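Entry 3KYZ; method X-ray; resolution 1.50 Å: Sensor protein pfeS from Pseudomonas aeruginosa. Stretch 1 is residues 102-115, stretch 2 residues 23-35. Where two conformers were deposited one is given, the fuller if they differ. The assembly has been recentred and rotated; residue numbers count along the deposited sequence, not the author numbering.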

# COMPACT_ATOMS: atom_id res chain seq x y z
N SER A 102 2.11 5.86 7.24
CA SER A 102 2.15 6.67 6.04
C SER A 102 1.81 8.11 6.39
O SER A 102 0.76 8.39 6.97
CB SER A 102 1.11 6.15 5.04
OG SER A 102 1.04 6.95 3.88
N ILE A 103 2.71 9.04 6.05
CA ILE A 103 2.51 10.45 6.38
C ILE A 103 2.79 11.32 5.15
O ILE A 103 3.94 11.45 4.71
CB ILE A 103 3.42 10.91 7.54
CG1 ILE A 103 3.41 9.90 8.70
CG2 ILE A 103 3.01 12.31 8.01
CD1 ILE A 103 4.55 10.10 9.71
N GLU A 104 1.74 11.91 4.60
CA GLU A 104 1.87 12.71 3.38
C GLU A 104 2.83 13.87 3.59
O GLU A 104 2.90 14.45 4.68
CB GLU A 104 0.50 13.25 2.96
CG GLU A 104 -0.05 14.32 3.91
CD GLU A 104 -1.42 14.87 3.49
OE1 GLU A 104 -2.07 14.24 2.64
OE2 GLU A 104 -1.83 15.93 4.01
N PHE A 105 3.56 14.22 2.54
CA PHE A 105 4.27 15.50 2.55
C PHE A 105 3.23 16.60 2.78
O PHE A 105 2.22 16.65 2.07
CB PHE A 105 4.96 15.74 1.20
CG PHE A 105 6.23 14.94 1.00
CD1 PHE A 105 6.72 14.09 1.98
CD2 PHE A 105 6.92 15.03 -0.20
CE1 PHE A 105 7.89 13.37 1.77
CE2 PHE A 105 8.08 14.32 -0.42
CZ PHE A 105 8.57 13.49 0.57
N PRO A 106 3.46 17.49 3.76
CA PRO A 106 2.39 18.43 4.11
C PRO A 106 2.15 19.54 3.08
O PRO A 106 0.99 19.93 2.87
CB PRO A 106 2.87 19.02 5.45
CG PRO A 106 4.37 18.86 5.42
CD PRO A 106 4.57 17.53 4.72
N GLY A 107 3.20 20.04 2.45
CA GLY A 107 3.04 21.13 1.49
C GLY A 107 2.42 20.67 0.18
O GLY A 107 1.51 21.30 -0.35
N HIS A 108 2.94 19.58 -0.35
CA HIS A 108 2.45 19.03 -1.61
C HIS A 108 2.34 17.52 -1.49
O HIS A 108 3.25 16.79 -1.89
CB HIS A 108 3.39 19.43 -2.75
CG HIS A 108 3.39 20.90 -3.05
ND1 HIS A 108 2.37 21.52 -3.73
CD2 HIS A 108 4.29 21.87 -2.74
CE1 HIS A 108 2.64 22.81 -3.84
NE2 HIS A 108 3.79 23.05 -3.24
N PRO A 109 1.22 17.04 -0.94
CA PRO A 109 1.03 15.61 -0.69
C PRO A 109 1.13 14.80 -1.99
O PRO A 109 1.49 13.63 -1.95
CB PRO A 109 -0.40 15.52 -0.14
CG PRO A 109 -0.72 16.88 0.35
CD PRO A 109 0.10 17.85 -0.45
N GLU A 110 0.81 15.43 -3.12
CA GLU A 110 0.86 14.72 -4.39
C GLU A 110 2.29 14.40 -4.83
O GLU A 110 2.50 13.59 -5.73
CB GLU A 110 0.12 15.50 -5.49
CG GLU A 110 0.90 16.66 -6.10
CD GLU A 110 0.88 17.92 -5.24
OE1 GLU A 110 0.47 17.86 -4.07
OE2 GLU A 110 1.28 18.99 -5.76
N GLN A 111 3.28 15.01 -4.18
CA GLN A 111 4.68 14.77 -4.54
C GLN A 111 5.29 13.58 -3.81
O GLN A 111 6.29 13.01 -4.25
CB GLN A 111 5.53 16.02 -4.31
CG GLN A 111 5.24 17.16 -5.27
CD GLN A 111 6.06 18.40 -4.96
OE1 GLN A 111 7.08 18.32 -4.29
NE2 GLN A 111 5.61 19.54 -5.46
N GLY A 112 4.70 13.19 -2.69
CA GLY A 112 5.21 12.04 -1.98
C GLY A 112 4.81 11.96 -0.53
O GLY A 112 3.97 12.72 -0.05
N ARG A 113 5.42 11.01 0.16
CA ARG A 113 5.10 10.78 1.56
C ARG A 113 6.31 10.21 2.28
O ARG A 113 7.22 9.65 1.66
CB ARG A 113 3.93 9.80 1.68
CG ARG A 113 4.28 8.38 1.28
CD ARG A 113 3.05 7.48 1.31
NE ARG A 113 2.20 7.70 0.14
CZ ARG A 113 0.93 7.31 0.04
NH1 ARG A 113 0.33 6.69 1.05
NH2 ARG A 113 0.25 7.54 -1.08
N LEU A 114 6.30 10.37 3.60
CA LEU A 114 7.22 9.68 4.48
C LEU A 114 6.55 8.40 4.95
O LEU A 114 5.38 8.42 5.35
CB LEU A 114 7.56 10.56 5.68
CG LEU A 114 8.37 9.90 6.81
CD1 LEU A 114 9.74 9.50 6.31
CD2 LEU A 114 8.49 10.83 8.01
N VAL A 115 7.27 7.29 4.88
CA VAL A 115 6.83 6.05 5.50
C VAL A 115 7.83 5.69 6.60
O VAL A 115 9.04 5.69 6.38
CB VAL A 115 6.73 4.89 4.49
CG1 VAL A 115 6.31 3.59 5.19
CG2 VAL A 115 5.73 5.25 3.39
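Stretch 2 (23-35) LADYARQAEDAWR

Stretch 2 is a helix that packs its alanine-rich side on a two-stranded hairpin and uses one buried glutamate to hold the backbone of the hairpin's loop. Residues 23-35 are helical throughout, and the helix extends beyond both ends of the stretch. In stretch 1, strands 102-104 and 113-115 are paired through Ile 103 and Leu 114, whose backbones bond in both directions (N to O 2.8 Å each way). The helix crosses strand 102-104 at -56°, with the axes 8.2 Å apart at their closest. Against strand 113-115 the signed crossing angle is 124° and the closest approach 7.9 Å. The helix thus runs broadly with the first strand and against the second. Contact between the stretches buries 615 Å², both sides summed.

Ala 27 lies at the centre of the strand contact. Its small side chain lets the backbones come close: its CA is 5.4 Å from the CA of Leu 114. Ile 103 CG2 reaches Ala 27 CB at 3.3 Å, and Leu 114 CB lies 4.1 Å from the same Ala 27 CB. One turn earlier, Ile 103 CD1 is 3.9 Å from Leu 23 CB. Leu 114 CD2 packs against Tyr 26 CB at 3.6 Å; the end of the tyrosine side chain leads away from the hairpin. Leu 114 CB also approaches Ala 30 CB, at 4.3 Å.

Further along the helix, Phe 105 takes over. Its CE1 is 4.0 Å from Ala 30 CB. Glu 31 CB sits over one face of the ring, 3.9 Å from the centroid of Phe 105, as a CH-pi contact. Phe 105 CE2 lies 3.9 Å from Trp 34 CD1, with the two rings oblique, their planes at 35°. Pro 106 CG rests 3.7 Å from Arg 28 CA.

Glu 31 points toward the loop with an extended side chain, chi1 and chi2 both t. Its carboxylate accepts two backbone hydrogen bonds: Gly 107 N to Glu 31 OE1, 2.8 Å, and His 108 N to Glu 31 OE2, 2.8 Å. These pin consecutive amides of the loop to the helix. A CB on Gly 107 would point toward the helix and fall 3.0 Å from Glu 31 OE2, a tight fit. A water extends this polar site, donating to Glu 31 OE2 at 2.5 Å and to Gln 111 OE1 at 2.7 Å. Gln 111 OE1 also lies at the edge of the indole, 3.6 Å from Trp 34 NE1.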

# COMPACT_ATOMS: atom_id res chain seq x y z
N LEU A 23 5.78 12.85 14.71
CA LEU A 23 6.02 12.11 13.48
C LEU A 23 5.64 12.94 12.26
O LEU A 23 6.32 12.89 11.24
CB LEU A 23 5.27 10.77 13.50
CG LEU A 23 5.73 9.79 14.58
CD1 LEU A 23 4.90 8.51 14.56
CD2 LEU A 23 7.23 9.48 14.46
N ALA A 24 4.58 13.74 12.38
CA ALA A 24 4.21 14.63 11.29
C ALA A 24 5.33 15.62 10.99
O ALA A 24 5.56 15.97 9.84
CB ALA A 24 2.91 15.36 11.60
N ASP A 25 6.04 16.06 12.03
CA ASP A 25 7.14 16.98 11.81
C ASP A 25 8.24 16.33 10.97
O ASP A 25 8.87 16.99 10.15
CB ASP A 25 7.70 17.52 13.13
CG ASP A 25 8.90 18.41 12.91
OD1 ASP A 25 8.71 19.61 12.63
OD2 ASP A 25 10.03 17.90 13.00
N TYR A 26 8.46 15.03 11.17
CA TYR A 26 9.43 14.32 10.34
C TYR A 26 9.03 14.34 8.87
O TYR A 26 9.89 14.44 7.99
CB TYR A 26 9.59 12.86 10.79
CG TYR A 26 10.46 12.64 12.01
CD1 TYR A 26 11.64 13.37 12.22
CD2 TYR A 26 10.13 11.65 12.93
CE1 TYR A 26 12.44 13.13 13.32
CE2 TYR A 26 10.93 11.40 14.04
CZ TYR A 26 12.08 12.14 14.23
OH TYR A 26 12.87 11.89 15.33
N ALA A 27 7.73 14.25 8.59
CA ALA A 27 7.25 14.31 7.20
C ALA A 27 7.50 15.68 6.58
O ALA A 27 7.84 15.79 5.40
CB ALA A 27 5.77 13.93 7.10
N ARG A 28 7.33 16.73 7.39
CA ARG A 28 7.65 18.09 6.95
C ARG A 28 9.14 18.19 6.63
O ARG A 28 9.52 18.75 5.59
CB ARG A 28 7.27 19.11 8.03
CG ARG A 28 7.60 20.55 7.64
CD ARG A 28 7.60 21.49 8.84
NE ARG A 28 8.52 21.06 9.89
CZ ARG A 28 9.83 21.28 9.90
NH1 ARG A 28 10.40 21.91 8.88
NH2 ARG A 28 10.58 20.86 10.91
N GLN A 29 9.98 17.65 7.51
CA GLN A 29 11.43 17.65 7.28
C GLN A 29 11.79 16.83 6.04
O GLN A 29 12.67 17.21 5.28
CB GLN A 29 12.19 17.07 8.48
CG GLN A 29 12.10 17.88 9.75
CD GLN A 29 12.96 17.27 10.83
OE1 GLN A 29 14.10 16.87 10.58
NE2 GLN A 29 12.42 17.20 12.04
N ALA A 30 11.12 15.70 5.86
CA ALA A 30 11.35 14.85 4.70
C ALA A 30 11.05 15.61 3.41
O ALA A 30 11.83 15.58 2.45
CB ALA A 30 10.49 13.59 4.78
N GLU A 31 9.90 16.28 3.39
CA GLU A 31 9.52 17.06 2.22
C GLU A 31 10.55 18.16 1.95
O GLU A 31 10.92 18.40 0.80
CB GLU A 31 8.14 17.68 2.40
CG GLU A 31 7.71 18.50 1.18
CD GLU A 31 6.32 19.06 1.30
OE1 GLU A 31 5.89 19.34 2.44
OE2 GLU A 31 5.65 19.21 0.27
N ASP A 32 10.97 18.84 3.01
CA ASP A 32 11.94 19.93 2.86
C ASP A 32 13.23 19.41 2.24
O ASP A 32 13.82 20.06 1.38
CB ASP A 32 12.24 20.58 4.22
CG ASP A 32 11.10 21.44 4.75
OD1 ASP A 32 10.14 21.72 4.00
OD2 ASP A 32 11.18 21.86 5.92
N ALA A 33 13.68 18.23 2.68
CA ALA A 33 14.91 17.64 2.14
C ALA A 33 14.75 17.31 0.66
O ALA A 33 15.63 17.60 -0.16
CB ALA A 33 15.29 16.39 2.94
N TRP A 34 13.62 16.70 0.30
CA TRP A 34 13.30 16.42 -1.09
C TRP A 34 13.26 17.69 -1.93
O TRP A 34 13.86 17.76 -3.01
CB TRP A 34 11.95 15.67 -1.19
CG TRP A 34 11.34 15.70 -2.58
CD1 TRP A 34 10.22 16.38 -2.98
CD2 TRP A 34 11.82 15.01 -3.74
NE1 TRP A 34 9.98 16.17 -4.32
CE2 TRP A 34 10.95 15.33 -4.81
CE3 TRP A 34 12.91 14.18 -3.98
CZ2 TRP A 34 11.14 14.84 -6.10
CZ3 TRP A 34 13.10 13.68 -5.26
CH2 TRP A 34 12.22 14.02 -6.31
N ARG A 35 12.56 18.71 -1.44
CA ARG A 35 12.42 19.96 -2.17
C ARG A 35 13.77 20.66 -2.39
O ARG A 35 14.05 21.17 -3.47
CB ARG A 35 11.45 20.90 -1.44
CG ARG A 35 11.17 22.21 -2.18
CD ARG A 35 10.16 23.07 -1.42
NE ARG A 35 10.71 23.61 -0.18
CZ ARG A 35 10.40 23.19 1.04
NH1 ARG A 35 9.51 22.22 1.20
NH2 ARG A 35 10.96 23.75 2.10
O HOH W 1 7.03 19.37 -1.82